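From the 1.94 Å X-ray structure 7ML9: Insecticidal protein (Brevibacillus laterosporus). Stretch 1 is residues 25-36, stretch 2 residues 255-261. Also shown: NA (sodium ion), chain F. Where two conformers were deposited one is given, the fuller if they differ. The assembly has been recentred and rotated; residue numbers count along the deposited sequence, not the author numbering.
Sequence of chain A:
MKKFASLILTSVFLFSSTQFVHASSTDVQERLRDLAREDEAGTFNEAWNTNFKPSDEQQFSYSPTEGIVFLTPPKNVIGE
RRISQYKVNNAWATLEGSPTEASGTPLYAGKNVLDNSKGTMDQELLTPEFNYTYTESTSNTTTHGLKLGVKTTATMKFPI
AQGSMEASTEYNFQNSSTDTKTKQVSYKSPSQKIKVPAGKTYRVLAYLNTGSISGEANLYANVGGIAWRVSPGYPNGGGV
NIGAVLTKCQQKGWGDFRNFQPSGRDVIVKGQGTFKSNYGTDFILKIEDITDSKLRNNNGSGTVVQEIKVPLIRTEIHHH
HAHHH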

# COMPACT_ATOMS: atom_id res chain seq x y z
N SER A 25 -4.51 -14.50 4.49
CA SER A 25 -4.20 -13.97 5.81
C SER A 25 -3.15 -14.84 6.49
O SER A 25 -3.10 -16.05 6.28
CB SER A 25 -5.44 -13.90 6.71
OG SER A 25 -5.15 -13.11 7.86
N THR A 26 -2.33 -14.20 7.31
CA THR A 26 -1.42 -14.90 8.20
C THR A 26 -1.94 -14.70 9.62
O THR A 26 -2.06 -13.56 10.08
CB THR A 26 0.00 -14.37 8.08
OG1 THR A 26 0.49 -14.63 6.75
CG2 THR A 26 0.92 -15.05 9.11
N ASP A 27 -2.27 -15.80 10.29
CA ASP A 27 -2.66 -15.75 11.70
C ASP A 27 -1.37 -15.73 12.49
O ASP A 27 -0.76 -16.78 12.75
CB ASP A 27 -3.54 -16.96 12.05
CG ASP A 27 -4.02 -16.95 13.51
OD1 ASP A 27 -3.37 -16.35 14.39
OD2 ASP A 27 -5.05 -17.59 13.77
N VAL A 28 -0.93 -14.53 12.87
CA VAL A 28 0.42 -14.36 13.40
C VAL A 28 0.60 -15.12 14.71
O VAL A 28 1.61 -15.80 14.91
CB VAL A 28 0.73 -12.86 13.55
CG1 VAL A 28 2.07 -12.67 14.27
CG2 VAL A 28 0.75 -12.17 12.14
N GLN A 29 -0.38 -15.03 15.62
CA GLN A 29 -0.23 -15.73 16.89
C GLN A 29 -0.15 -17.24 16.70
O GLN A 29 0.68 -17.91 17.33
CB GLN A 29 -1.38 -15.38 17.82
CG GLN A 29 -1.26 -13.99 18.40
CD GLN A 29 -2.50 -13.61 19.18
OE1 GLN A 29 -3.46 -13.06 18.62
NE2 GLN A 29 -2.50 -13.93 20.46
N GLU A 30 -0.99 -17.80 15.83
CA GLU A 30 -0.95 -19.24 15.59
C GLU A 30 0.36 -19.66 14.93
O GLU A 30 0.91 -20.72 15.25
CB GLU A 30 -2.15 -19.69 14.76
CG GLU A 30 -2.14 -21.20 14.47
CD GLU A 30 -2.15 -22.07 15.74
OE1 GLU A 30 -1.67 -23.23 15.67
OE2 GLU A 30 -2.64 -21.62 16.80
N ARG A 31 0.90 -18.82 14.03
CA ARG A 31 2.18 -19.17 13.43
C ARG A 31 3.32 -19.10 14.44
O ARG A 31 4.27 -19.90 14.36
CB ARG A 31 2.48 -18.26 12.22
CG ARG A 31 1.57 -18.49 11.02
CD ARG A 31 1.50 -19.95 10.54
NE ARG A 31 2.79 -20.43 10.04
CZ ARG A 31 3.15 -21.72 9.99
NH1 ARG A 31 2.31 -22.66 10.42
NH2 ARG A 31 4.34 -22.06 9.51
N LEU A 32 3.26 -18.18 15.41
CA LEU A 32 4.26 -18.16 16.47
C LEU A 32 4.13 -19.39 17.37
O LEU A 32 5.14 -19.90 17.88
CB LEU A 32 4.15 -16.88 17.31
CG LEU A 32 4.54 -15.60 16.55
CD1 LEU A 32 4.33 -14.38 17.40
CD2 LEU A 32 6.00 -15.66 16.08
N ARG A 33 2.90 -19.86 17.59
CA ARG A 33 2.73 -21.12 18.32
C ARG A 33 3.32 -22.29 17.54
O ARG A 33 3.93 -23.19 18.14
CB ARG A 33 1.25 -21.36 18.59
CG ARG A 33 0.61 -20.39 19.60
CD ARG A 33 -0.87 -20.74 19.70
NE ARG A 33 -1.61 -19.69 20.41
CZ ARG A 33 -2.90 -19.78 20.73
NH1 ARG A 33 -3.60 -20.86 20.41
NH2 ARG A 33 -3.48 -18.77 21.37
N ASP A 34 3.16 -22.30 16.22
CA ASP A 34 3.78 -23.36 15.42
C ASP A 34 5.29 -23.23 15.43
O ASP A 34 6.00 -24.24 15.42
CB ASP A 34 3.25 -23.35 13.99
CG ASP A 34 3.85 -24.47 13.14
OD1 ASP A 34 3.36 -25.62 13.21
OD2 ASP A 34 4.84 -24.20 12.42
N LEU A 35 5.81 -21.99 15.46
CA LEU A 35 7.24 -21.79 15.60
C LEU A 35 7.78 -22.49 16.85
O LEU A 35 8.83 -23.15 16.81
CB LEU A 35 7.55 -20.29 15.66
CG LEU A 35 9.01 -19.87 15.80
CD1 LEU A 35 9.76 -20.28 14.54
CD2 LEU A 35 9.11 -18.34 16.04
N ALA A 36 7.08 -22.34 17.99
CA ALA A 36 7.50 -23.05 19.21
C ALA A 36 7.44 -24.56 19.01
O ALA A 36 8.36 -25.29 19.42
CB ALA A 36 6.64 -22.62 20.41
N GLY A 255 9.89 -25.73 9.35
CA GLY A 255 8.67 -24.98 9.12
C GLY A 255 8.84 -23.88 8.08
O GLY A 255 9.95 -23.49 7.71
N ASP A 256 7.69 -23.37 7.61
CA ASP A 256 7.63 -22.33 6.58
C ASP A 256 7.33 -21.00 7.26
O ASP A 256 6.20 -20.74 7.67
CB ASP A 256 6.56 -22.67 5.54
CG ASP A 256 6.50 -21.66 4.40
OD1 ASP A 256 7.33 -20.74 4.34
OD2 ASP A 256 5.59 -21.78 3.55
N PHE A 257 8.35 -20.16 7.39
CA PHE A 257 8.15 -18.83 7.95
C PHE A 257 8.67 -17.77 6.99
O PHE A 257 9.39 -16.85 7.39
CB PHE A 257 8.83 -18.73 9.33
CG PHE A 257 8.26 -19.72 10.31
CD1 PHE A 257 7.06 -19.46 10.92
CD2 PHE A 257 8.90 -20.94 10.54
CE1 PHE A 257 6.49 -20.38 11.80
CE2 PHE A 257 8.34 -21.87 11.40
CZ PHE A 257 7.13 -21.59 12.03
N ARG A 258 8.30 -17.91 5.71
CA ARG A 258 8.92 -17.10 4.66
C ARG A 258 8.63 -15.61 4.82
O ARG A 258 9.43 -14.78 4.37
CB ARG A 258 8.44 -17.58 3.29
CG ARG A 258 9.29 -18.71 2.72
CD ARG A 258 8.80 -19.15 1.35
NE ARG A 258 7.76 -20.16 1.47
CZ ARG A 258 6.80 -20.36 0.57
NH1 ARG A 258 6.75 -19.62 -0.53
NH2 ARG A 258 5.89 -21.30 0.77
N ASN A 259 7.53 -15.24 5.45
CA ASN A 259 7.20 -13.83 5.61
C ASN A 259 7.51 -13.32 7.02
O ASN A 259 6.95 -12.30 7.44
CB ASN A 259 5.74 -13.56 5.23
CG ASN A 259 4.74 -14.27 6.13
OD1 ASN A 259 4.97 -15.39 6.58
ND2 ASN A 259 3.60 -13.62 6.37
N PHE A 260 8.41 -13.99 7.74
CA PHE A 260 8.89 -13.56 9.04
C PHE A 260 10.38 -13.30 8.95
O PHE A 260 11.10 -13.98 8.21
CB PHE A 260 8.65 -14.62 10.14
CG PHE A 260 7.20 -14.85 10.49
CD1 PHE A 260 6.36 -15.52 9.62
CD2 PHE A 260 6.69 -14.42 11.71
CE1 PHE A 260 5.03 -15.75 9.95
CE2 PHE A 260 5.36 -14.66 12.05
CZ PHE A 260 4.53 -15.31 11.16
N GLN A 261 10.84 -12.34 9.74
CA GLN A 261 12.24 -11.97 9.78
C GLN A 261 12.60 -11.68 11.23
O GLN A 261 11.87 -10.94 11.90
CB GLN A 261 12.45 -10.73 8.91
CG GLN A 261 13.85 -10.26 8.71
CD GLN A 261 13.86 -9.03 7.80
OE1 GLN A 261 13.56 -9.13 6.61
NE2 GLN A 261 14.18 -7.88 8.36
NA NA F . -0.83 -24.38 13.07
O HOH W 1 5.23 -24.75 8.44
O HOH W 2 4.47 -18.70 8.51

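Two phenylalanines, Phe257 from the loop and Phe260 at the start of a strand, form the apolar centre of this contact, packing against the first turns of the helix that begins at Val28. Phe257 lies between two side chains of that helix. Leu35 CD1 sits over one face of the ring, 4.0 Å from its centroid and close to the ring normal, a CH-pi contact that suits a branched aliphatic chain. Over the opposite face is Arg31 NH2, 3.6 Å from Phe257 CE1; a flat aromatic ring can serve both neighbours at once. The ring also comes close to the helix backbone, Phe257 CE1 lying 3.4 Å from Arg31 O.

Phe260 meets more residues, at somewhat longer distances. Phe260 CZ lies 3.7 Å from Arg31 CB, so the aliphatic base of the arginine adds to the apolar packing, while Leu32 CD2 and Val28 CG1 approach Phe260 CE2 at 4.2 and 4.4 Å. A type I turn from Phe257 to Phe260, closed by a backbone hydrogen bond from Phe260 N to Phe257 O (3.0 Å), holds the two aromatic residues near each other.

Farther out, the long Arg31 side chain reaches from this packing to the loop backbone. Arg31 NH2 donates to Asp256 O (2.9 Å), which lies at the guanidinium edge, where N-H groups can point at it. One water accepts from Arg31 NH2 and Asp256 N; another accepts from Arg31 NE and donates to Asp256 O. Asp34 OD2 forms a salt bridge with Arg31 NH1 at 3.6 Å, but lies well out of the guanidinium plane, so the attraction is one of charge alone.

At the other end, Asn259 ND2 donates to Thr26 OG1 (3.3 Å). Thr26 suits this boundary: its hydroxyl accepts that bond while its methyl CG2 lies 4.2 Å from Phe260 CZ.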